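Local coordinates for ankyrin repeat domain protein (Legionella pneumophila subsp. pneumophila, PDB 6MCA) that is a Legionella effector with ankyrin repeats and a cysteine protease-like part that interacts with the host LARP7 component of the 7SK snRNP complex, at residues K157-R162 / D389-E394. Numbering follows the deposited sequence.
Sequences KLIGHR and DRALDE
The guanidinium group of Arg-390 presents one face to Leu-158, whose methyl CD2 lies over it, 3.6 Å from NH2 and 3.9 Å from CZ. At the edge, in the plane of the group, OE2 of Glu-394 receives a weak hydrogen bond from NH1 (3.4 Å), part of a salt bridge that spans one turn of the helix. Asp-387, one turn earlier, forms a stronger salt bridge with NH2. Two carboxylates of its own helix thus grip the group, probably fixing its rotation with a face turned to the leucine. The arginine chain starts with CG anti to the backbone N (chi1 -175°) and then bends at chi2 and chi3, which brings its head across the Leu-158 side chain at about a right angle.

Beside the guanidinium the contact is mainly apolar. Ala-391 points at the partner helix, and its CB meets CG1 of Ile-159 at 3.6 Å, with CD2 of Leu-158 farther off at 4.3 Å. In Ile-159, CG1 lies beside the backbone N (chi1 -84°), anti to the carbonyl carbon, and the extended chain beyond it carries CD1 alongside the backbone, 3.9 Å from O of Ala-391. The small alanine probably lets the backbones draw near, with the CA atoms of Ile-159 and Ala-391 6.3 Å apart.

The two segments run closer to antiparallel than parallel, at 140°, with axes 9.7 Å apart at closest approach. Here the last turns of helix 147-162 pack on the long helix 373-399. Ile-159 also reaches Ile-413 and Ile-417 of helix 404-421, while Arg-390 touches Ser-198 and Arg-201 of helix 188-202, so helices 188-202 and 404-421 flank the largely buried contact between helices 147-162 and 373-399.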
loop_
_atom_site.group_PDB
_atom_site.type_symbol
_atom_site.label_atom_id
_atom_site.label_comp_id
_atom_site.label_asym_id
_atom_site.label_seq_id
_atom_site.Cartn_x
_atom_site.Cartn_y
_atom_site.Cartn_z
ATOM N N LYS A 157 4.384 -6.944 -3.772
ATOM C CA LYS A 157 3.765 -6.510 -2.524
ATOM C C LYS A 157 2.344 -7.047 -2.400
ATOM O O LYS A 157 1.949 -7.544 -1.334
ATOM C CB LYS A 157 3.768 -4.983 -2.441
ATOM C CG LYS A 157 5.142 -4.370 -2.225
ATOM C CD LYS A 157 5.718 -4.754 -0.874
ATOM C CE LYS A 157 4.857 -4.231 0.265
ATOM N NZ LYS A 157 5.290 -4.785 1.577
ATOM N N LEU A 158 1.566 -6.969 -3.484
ATOM C CA LEU A 158 0.190 -7.449 -3.444
ATOM C C LEU A 158 0.135 -8.948 -3.183
ATOM O O LEU A 158 -0.738 -9.424 -2.450
ATOM C CB LEU A 158 -0.521 -7.102 -4.753
ATOM C CG LEU A 158 -2.007 -7.452 -4.837
ATOM C CD1 LEU A 158 -2.787 -6.737 -3.745
ATOM C CD2 LEU A 158 -2.560 -7.103 -6.209
ATOM N N ILE A 159 1.066 -9.708 -3.762
ATOM C CA ILE A 159 1.085 -11.150 -3.536
ATOM C C ILE A 159 1.495 -11.462 -2.103
ATOM O O ILE A 159 0.889 -12.317 -1.445
ATOM C CB ILE A 159 2.008 -11.837 -4.557
ATOM C CG1 ILE A 159 1.250 -12.093 -5.860
ATOM C CG2 ILE A 159 2.567 -13.135 -3.992
ATOM C CD1 ILE A 159 2.076 -12.771 -6.917
ATOM N N GLY A 160 2.521 -10.776 -1.594
ATOM C CA GLY A 160 2.933 -11.000 -0.219
ATOM C C GLY A 160 1.831 -10.696 0.777
ATOM O O GLY A 160 1.715 -11.360 1.809
ATOM N N HIS A 161 1.001 -9.697 0.477
ATOM C CA HIS A 161 -0.089 -9.362 1.390
ATOM C C HIS A 161 -1.268 -10.321 1.240
ATOM O O HIS A 161 -1.779 -10.844 2.235
ATOM C CB HIS A 161 -0.535 -7.918 1.165
ATOM C CG HIS A 161 0.419 -6.901 1.712
ATOM N ND1 HIS A 161 1.012 -7.028 2.950
ATOM C CD2 HIS A 161 0.881 -5.740 1.190
ATOM C CE1 HIS A 161 1.799 -5.990 3.166
ATOM N NE2 HIS A 161 1.738 -5.194 2.115
ATOM N N ARG A 162 -1.713 -10.563 0.002
ATOM C CA ARG A 162 -2.896 -11.392 -0.218
ATOM C C ARG A 162 -2.663 -12.829 0.227
ATOM O O ARG A 162 -3.554 -13.458 0.811
ATOM C CB ARG A 162 -3.296 -11.356 -1.693
ATOM C CG ARG A 162 -3.847 -10.025 -2.164
ATOM C CD ARG A 162 -5.240 -9.768 -1.621
ATOM N NE ARG A 162 -5.845 -8.597 -2.248
ATOM C CZ ARG A 162 -6.768 -7.834 -1.672
ATOM N NH1 ARG A 162 -7.196 -8.113 -0.449
ATOM N NH2 ARG A 162 -7.258 -6.785 -2.321
ATOM N N ASP A 389 -6.184 -14.705 -7.192
ATOM C CA ASP A 389 -6.013 -15.353 -8.488
ATOM C C ASP A 389 -5.549 -14.369 -9.559
ATOM O O ASP A 389 -4.781 -14.748 -10.449
ATOM C CB ASP A 389 -7.313 -16.039 -8.904
ATOM C CG ASP A 389 -7.633 -17.247 -8.041
ATOM O OD1 ASP A 389 -6.689 -17.972 -7.660
ATOM O OD2 ASP A 389 -8.825 -17.470 -7.740
ATOM N N ARG A 390 -5.975 -13.107 -9.476
ATOM C CA ARG A 390 -5.547 -12.105 -10.448
ATOM C C ARG A 390 -4.051 -11.843 -10.343
ATOM O O ARG A 390 -3.351 -11.765 -11.360
ATOM C CB ARG A 390 -6.336 -10.809 -10.243
ATOM C CG ARG A 390 -6.068 -9.730 -11.287
ATOM C CD ARG A 390 -5.046 -8.703 -10.803
ATOM N NE ARG A 390 -5.519 -7.940 -9.651
ATOM C CZ ARG A 390 -4.953 -6.818 -9.215
ATOM N NH1 ARG A 390 -3.890 -6.325 -9.836
ATOM N NH2 ARG A 390 -5.450 -6.187 -8.158
ATOM N N ALA A 391 -3.543 -11.693 -9.117
ATOM C CA ALA A 391 -2.111 -11.474 -8.940
ATOM C C ALA A 391 -1.310 -12.686 -9.404
ATOM O O ALA A 391 -0.263 -12.541 -10.058
ATOM C CB ALA A 391 -1.809 -11.149 -7.478
ATOM N N LEU A 392 -1.791 -13.892 -9.082
ATOM C CA LEU A 392 -1.109 -15.097 -9.546
ATOM C C LEU A 392 -1.069 -15.160 -11.071
ATOM O O LEU A 392 -0.033 -15.496 -11.664
ATOM C CB LEU A 392 -1.793 -16.337 -8.971
ATOM C CG LEU A 392 -1.189 -17.693 -9.335
ATOM C CD1 LEU A 392 0.287 -17.731 -8.983
ATOM C CD2 LEU A 392 -1.935 -18.811 -8.629
ATOM N N ASP A 393 -2.187 -14.827 -11.724
ATOM C CA ASP A 393 -2.235 -14.838 -13.183
ATOM C C ASP A 393 -1.309 -13.783 -13.775
ATOM O O ASP A 393 -0.683 -14.016 -14.813
ATOM C CB ASP A 393 -3.669 -14.617 -13.663
ATOM C CG ASP A 393 -4.579 -15.785 -13.340
ATOM O OD1 ASP A 393 -4.061 -16.857 -12.963
ATOM O OD2 ASP A 393 -5.812 -15.628 -13.460
ATOM N N GLU A 394 -1.224 -12.611 -13.138
ATOM C CA GLU A 394 -0.284 -11.588 -13.588
ATOM C C GLU A 394 1.142 -12.118 -13.564
ATOM O O GLU A 394 1.902 -11.940 -14.525
ATOM C CB GLU A 394 -0.403 -10.340 -12.713
ATOM C CG GLU A 394 -1.449 -9.343 -13.168
ATOM C CD GLU A 394 -1.499 -8.111 -12.284
ATOM O OE1 GLU A 394 -0.861 -8.123 -11.209
ATOM O OE2 GLU A 394 -2.175 -7.132 -12.663
#